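Local coordinates for protein guanine deaminase (Escherichia coli, PDB 6OHB) that catalyses the zinc-dependent hydrolytic deamination of guanine to xanthine and ammonia, a step of purine degradation, at residues 72-77 against 388-393; 394-399 against 421-426. All blocks are in the same frame, centred on the assembly; numbering follows the deposited sequence.

Contact 1: residues 72-77 against 388-393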
loop_
_atom_site.group_PDB
_atom_site.type_symbol
_atom_site.label_atom_id
_atom_site.label_comp_id
_atom_site.label_asym_id
_atom_site.label_seq_id
_atom_site.Cartn_x
_atom_site.Cartn_y
_atom_site.Cartn_z
ATOM N N LYS A 72 -9.823 -7.064 21.442
ATOM C CA LYS A 72 -9.956 -7.042 19.994
ATOM C C LYS A 72 -11.145 -6.169 19.601
ATOM O O LYS A 72 -11.913 -5.698 20.445
ATOM C CB LYS A 72 -10.139 -8.461 19.445
ATOM C CG LYS A 72 -9.197 -9.506 20.029
ATOM C CD LYS A 72 -7.780 -9.331 19.505
ATOM C CE LYS A 72 -6.989 -10.625 19.586
ATOM N NZ LYS A 72 -6.686 -11.033 20.985
ATOM N N LEU A 73 -11.295 -5.959 18.298
ATOM C CA LEU A 73 -12.423 -5.219 17.751
ATOM C C LEU A 73 -13.180 -6.102 16.770
ATOM O O LEU A 73 -12.591 -6.641 15.834
ATOM C CB LEU A 73 -11.942 -3.932 17.078
ATOM C CG LEU A 73 -12.896 -2.739 17.120
ATOM C CD1 LEU A 73 -12.778 -2.003 18.454
ATOM C CD2 LEU A 73 -12.583 -1.809 15.958
ATOM N N ILE A 74 -14.490 -6.222 16.953
ATOM C CA ILE A 74 -15.318 -7.128 16.170
ATOM C C ILE A 74 -16.150 -6.291 15.210
ATOM O O ILE A 74 -16.881 -5.377 15.630
ATOM C CB ILE A 74 -16.207 -8.004 17.066
ATOM C CG1 ILE A 74 -15.350 -8.722 18.108
ATOM C CG2 ILE A 74 -16.993 -9.004 16.231
ATOM C CD1 ILE A 74 -16.156 -9.637 19.031
ATOM N N VAL A 75 -16.029 -6.608 13.925
ATOM C CA VAL A 75 -16.684 -5.861 12.854
ATOM C C VAL A 75 -17.459 -6.846 11.994
ATOM O O VAL A 75 -17.177 -8.054 12.000
ATOM C CB VAL A 75 -15.657 -5.074 12.006
ATOM C CG1 VAL A 75 -14.854 -4.151 12.888
ATOM C CG2 VAL A 75 -14.729 -6.034 11.266
ATOM N N PRO A 76 -18.460 -6.372 11.256
ATOM C CA PRO A 76 -19.124 -7.256 10.294
ATOM C C PRO A 76 -18.150 -7.667 9.200
ATOM O O PRO A 76 -17.196 -6.950 8.892
ATOM C CB PRO A 76 -20.265 -6.395 9.740
ATOM C CG PRO A 76 -20.437 -5.289 10.730
ATOM C CD PRO A 76 -19.082 -5.039 11.301
ATOM N N GLY A 77 -18.393 -8.843 8.624
ATOM C CA GLY A 77 -17.514 -9.343 7.579
ATOM C C GLY A 77 -17.428 -8.374 6.412
ATOM O O GLY A 77 -18.406 -7.714 6.050
ATOM N N PHE A 388 -18.822 -12.346 10.611
ATOM C CA PHE A 388 -18.105 -11.252 11.250
ATOM C C PHE A 388 -16.636 -11.610 11.419
ATOM O O PHE A 388 -16.223 -12.759 11.249
ATOM C CB PHE A 388 -18.738 -10.862 12.594
ATOM C CG PHE A 388 -18.781 -11.974 13.614
ATOM C CD1 PHE A 388 -19.828 -12.881 13.630
ATOM C CD2 PHE A 388 -17.794 -12.080 14.586
ATOM C CE1 PHE A 388 -19.879 -13.892 14.580
ATOM C CE2 PHE A 388 -17.840 -13.084 15.539
ATOM C CZ PHE A 388 -18.885 -13.992 15.535
ATOM N N VAL A 389 -15.846 -10.586 11.736
ATOM C CA VAL A 389 -14.396 -10.686 11.829
ATOM C C VAL A 389 -13.948 -10.098 13.160
ATOM O O VAL A 389 -14.330 -8.973 13.514
ATOM C CB VAL A 389 -13.692 -9.961 10.665
ATOM C CG1 VAL A 389 -12.185 -10.203 10.719
ATOM C CG2 VAL A 389 -14.271 -10.404 9.331
ATOM N N VAL A 390 -13.149 -10.858 13.897
ATOM C CA VAL A 390 -12.440 -10.348 15.062
ATOM C C VAL A 390 -11.086 -9.838 14.581
ATOM O O VAL A 390 -10.279 -10.616 14.051
ATOM C CB VAL A 390 -12.276 -11.435 16.133
ATOM C CG1 VAL A 390 -11.675 -10.849 17.394
ATOM C CG2 VAL A 390 -13.623 -12.102 16.417
ATOM N N MET A 391 -10.837 -8.543 14.808
ATOM C CA MET A 391 -9.688 -7.790 14.337
ATOM C C MET A 391 -8.767 -7.459 15.498
ATOM O O MET A 391 -9.226 -7.169 16.610
ATOM C CB MET A 391 -10.108 -6.453 13.709
ATOM C CG MET A 391 -11.200 -6.510 12.675
ATOM S SD MET A 391 -10.528 -6.669 11.025
ATOM C CE MET A 391 -9.486 -5.213 10.962
ATOM N N GLU A 392 -7.465 -7.482 15.224
ATOM C CA GLU A 392 -6.454 -7.085 16.195
ATOM C C GLU A 392 -5.870 -5.774 15.694
ATOM O O GLU A 392 -4.945 -5.773 14.876
ATOM C CB GLU A 392 -5.371 -8.158 16.332
ATOM C CG GLU A 392 -4.506 -8.014 17.581
ATOM C CD GLU A 392 -3.424 -9.070 17.658
ATOM O OE1 GLU A 392 -3.497 -10.047 16.882
ATOM O OE2 GLU A 392 -2.497 -8.918 18.486
ATOM N N PRO A 393 -6.379 -4.625 16.141
ATOM C CA PRO A 393 -5.868 -3.346 15.626
ATOM C C PRO A 393 -4.474 -2.999 16.120
ATOM O O PRO A 393 -3.878 -2.045 15.609
ATOM C CB PRO A 393 -6.902 -2.332 16.130
ATOM C CG PRO A 393 -7.468 -2.958 17.352
ATOM C CD PRO A 393 -7.463 -4.439 17.122
#
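Strands 73-76 and 388-391 run antiparallel, their axes 4.6 Å apart at closest approach and their directions 154° apart, and four backbone hydrogen bonds tie them together. Leu73 and Met391 form one hydrogen-bonded pair, Val75 and Val389 the other. Leu73 N reaches Met391 O at 2.9 Å, in the carbonyl plane, whereas Met391 N sits above the plane of the Leu73 carbonyl it donates to. Both bonds of the Val75 pair are nearly straight and lie almost along the C=O axes. Between them Ile74 faces Val390 in a non-hydrogen-bonded pair.

On its other edge strand 388-391 pairs antiparallel with strand 425-430, so that a late strand returns to pair with the strand that enters the amidohydrolase (TIM-type) barrel and carries the zinc ligands His82 and His84.

The side chain of Lys72, where the chain turns a corner, runs beside strand 388-391 and then alongside Glu392. Its CB lies 3.2 Å from Met391 O and 3.5 Å from Val390 CG1; CG, set beside the backbone N, still touches Val390 CG1. A bend at chi2 (-73°) then lays CD and CE next to Glu392 CG, with CD 4.0 Å from it. A further bend at chi4 precedes NZ, which is not in contact with the Glu392 carboxylate; OE1 of Glu392 is instead salt-bridged to Arg438, and Lys72 makes a cation-pi contact with Tyr426.

Ile74 CG2 approaches Phe388 CD2 obliquely at 3.6 Å, while the Phe388 ring stacks with Tyr429. On the face opposite Ile74, Val75 CG2 meets Met391 CG at 3.8 Å, the side chains crossing at about a right angle.

Contact 2: residues 394-399 against 421-426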
loop_
_atom_site.group_PDB
_atom_site.type_symbol
_atom_site.label_atom_id
_atom_site.label_comp_id
_atom_site.label_asym_id
_atom_site.label_seq_id
_atom_site.Cartn_x
_atom_site.Cartn_y
_atom_site.Cartn_z
ATOM N N THR A 394 -3.955 -3.722 17.108
ATOM C CA THR A 394 -2.627 -3.515 17.674
ATOM C C THR A 394 -1.674 -4.635 17.262
ATOM O O THR A 394 -0.779 -5.019 18.018
ATOM C CB THR A 394 -2.703 -3.404 19.195
ATOM O OG1 THR A 394 -3.373 -4.553 19.725
ATOM C CG2 THR A 394 -3.464 -2.142 19.611
ATOM N N ALA A 395 -1.847 -5.169 16.051
ATOM C CA ALA A 395 -1.200 -6.430 15.703
ATOM C C ALA A 395 0.304 -6.305 15.469
ATOM O O ALA A 395 1.006 -7.317 15.527
ATOM C CB ALA A 395 -1.863 -7.017 14.453
ATOM N N THR A 396 0.824 -5.101 15.258
ATOM C CA THR A 396 2.251 -4.882 15.079
ATOM C C THR A 396 2.680 -3.753 16.000
ATOM O O THR A 396 1.851 -2.926 16.389
ATOM C CB THR A 396 2.613 -4.514 13.629
ATOM O OG1 THR A 396 2.177 -3.176 13.355
ATOM C CG2 THR A 396 1.974 -5.471 12.635
ATOM N N PRO A 397 3.952 -3.727 16.412
ATOM C CA PRO A 397 4.401 -2.663 17.335
ATOM C C PRO A 397 4.053 -1.258 16.861
ATOM O O PRO A 397 3.624 -0.426 17.670
ATOM C CB PRO A 397 5.918 -2.893 17.405
ATOM C CG PRO A 397 6.068 -4.366 17.169
ATOM C CD PRO A 397 5.008 -4.728 16.162
ATOM N N LEU A 398 4.224 -0.969 15.567
ATOM C CA LEU A 398 3.865 0.350 15.052
ATOM C C LEU A 398 2.365 0.590 15.152
ATOM O O LEU A 398 1.928 1.700 15.487
ATOM C CB LEU A 398 4.335 0.499 13.608
ATOM C CG LEU A 398 4.090 1.852 12.933
ATOM C CD1 LEU A 398 4.880 2.947 13.624
ATOM C CD2 LEU A 398 4.459 1.779 11.459
ATOM N N GLN A 399 1.561 -0.432 14.845
ATOM C CA GLN A 399 0.117 -0.303 15.003
ATOM C C GLN A 399 -0.240 -0.045 16.454
ATOM O O GLN A 399 -1.092 0.796 16.749
ATOM C CB GLN A 399 -0.601 -1.557 14.508
ATOM C CG GLN A 399 -1.146 -1.452 13.102
ATOM C CD GLN A 399 -1.744 -2.762 12.618
ATOM O OE1 GLN A 399 -1.023 -3.725 12.355
ATOM N NE2 GLN A 399 -3.072 -2.805 12.505
ATOM N N ASP A 421 -3.196 -5.092 7.674
ATOM C CA ASP A 421 -3.110 -6.113 6.640
ATOM C C ASP A 421 -3.725 -7.383 7.217
ATOM O O ASP A 421 -4.479 -7.343 8.196
ATOM C CB ASP A 421 -1.651 -6.278 6.166
ATOM C CG ASP A 421 -0.669 -6.482 7.316
ATOM O OD1 ASP A 421 -0.908 -7.358 8.176
ATOM O OD2 ASP A 421 0.356 -5.769 7.357
ATOM N N ASP A 422 -3.396 -8.534 6.627
ATOM C CA ASP A 422 -3.967 -9.796 7.090
ATOM C C ASP A 422 -3.607 -10.107 8.543
ATOM O O ASP A 422 -4.331 -10.868 9.196
ATOM C CB ASP A 422 -3.556 -10.945 6.163
ATOM C CG ASP A 422 -2.068 -10.971 5.874
ATOM O OD1 ASP A 422 -1.561 -10.016 5.244
ATOM O OD2 ASP A 422 -1.412 -11.960 6.255
ATOM N N ARG A 423 -2.505 -9.556 9.060
ATOM C CA ARG A 423 -2.176 -9.751 10.470
ATOM C C ARG A 423 -3.223 -9.135 11.400
ATOM O O ARG A 423 -3.304 -9.528 12.571
ATOM C CB ARG A 423 -0.806 -9.150 10.781
ATOM C CG ARG A 423 0.373 -10.001 10.336
ATOM C CD ARG A 423 1.685 -9.241 10.492
ATOM N NE ARG A 423 1.816 -8.138 9.541
ATOM C CZ ARG A 423 2.906 -7.381 9.420
ATOM N NH1 ARG A 423 3.960 -7.603 10.193
ATOM N NH2 ARG A 423 2.940 -6.403 8.526
ATOM N N SER A 424 -4.001 -8.160 10.917
ATOM C CA SER A 424 -5.087 -7.586 11.707
ATOM C C SER A 424 -6.265 -8.537 11.862
ATOM O O SER A 424 -7.097 -8.327 12.750
ATOM C CB SER A 424 -5.590 -6.287 11.072
ATOM O OG SER A 424 -4.653 -5.238 11.207
ATOM N N ILE A 425 -6.345 -9.580 11.041
ATOM C CA ILE A 425 -7.471 -10.505 11.054
ATOM C C ILE A 425 -7.140 -11.628 12.029
ATOM O O ILE A 425 -6.300 -12.485 11.743
ATOM C CB ILE A 425 -7.763 -11.056 9.654
ATOM C CG1 ILE A 425 -7.901 -9.919 8.635
ATOM C CG2 ILE A 425 -9.008 -11.910 9.662
ATOM C CD1 ILE A 425 -9.001 -8.980 8.916
ATOM N N TYR A 426 -7.815 -11.631 13.180
ATOM C CA TYR A 426 -7.564 -12.608 14.236
ATOM C C TYR A 426 -8.494 -13.812 14.125
ATOM O O TYR A 426 -8.052 -14.960 14.277
ATOM C CB TYR A 426 -7.716 -11.928 15.605
ATOM C CG TYR A 426 -7.395 -12.779 16.819
ATOM C CD1 TYR A 426 -6.086 -13.166 17.108
ATOM C CD2 TYR A 426 -8.403 -13.165 17.701
ATOM C CE1 TYR A 426 -5.791 -13.935 18.233
ATOM C CE2 TYR A 426 -8.121 -13.932 18.832
ATOM C CZ TYR A 426 -6.817 -14.315 19.092
ATOM O OH TYR A 426 -6.541 -15.077 20.210
#
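Asp421 opens its segment with an Asx turn: OD1 accepts the backbone N of Arg423 through its anti lone pair. The syn lone pair of the same oxygen takes Arg423 NE at 3.1 Å, and OD2 takes NH2 at 2.9 Å, also on its syn side. This side-on, two-pronged salt bridge lies close to the guanidinium plane and, with the bend at chi3 (-70°), fixes the rotation of the group. Asp422 turns elsewhere, to Arg132 and to Arg423 of the second subunit.

Arg423 carries the contact with 394-399. Thr396 CG2 sits over one face of its guanidinium, toward the rim and 3.8 Å from NH1, the two side chains crossing at about a right angle. NH1 itself is salt-bridged to Asp422 of the second subunit. At the base of the residue, Ala395 CB packs against Arg423 O at 3.5 Å. An alanine in place of Arg423 would remove the guanidinium and would probably cost Thr396 its packing surface, Asp421 its paired grip and the interface the Arg423-Asp422 bridges.

Ser424 follows, with OG beside the backbone N (chi1 -71°). It accepts a nearly straight bond from Gln399 NE2, 3.2 Å long and in the plane of the amide. The other end of that amide, OE1, receives a weak bond from Thr396 OG1, which in turn accepts from Gln399 N at 3.2 Å. Thr396 is thus the N-cap of helix 397-404, and a capped helix start here meets a 3-10 turn, residues 422-424, which contacts the second subunit and leads into strand 425-430.

How the contacts relate
The centres of contacts 1 and 2 lie about 11 Å apart, and the chain passes from strand 388-391 of contact 1 through a short loop into helix 397-404 of contact 2. Segment 421-426 joins them a second time: Tyr426 N is 2.8 Å from Val390 O, a probable hydrogen bond, and Glu392 N and Ser424 O probably form another. Lys72 CE also packs on Tyr426 CD2 at 3.5 Å. Contact 1 is buried, whereas contact 2 is only partly buried and reaches the second subunit. Both lie away from the zinc site of His82, His84, His237 and Asp327, although strand 73-84 connects contact 1 to its first two ligands.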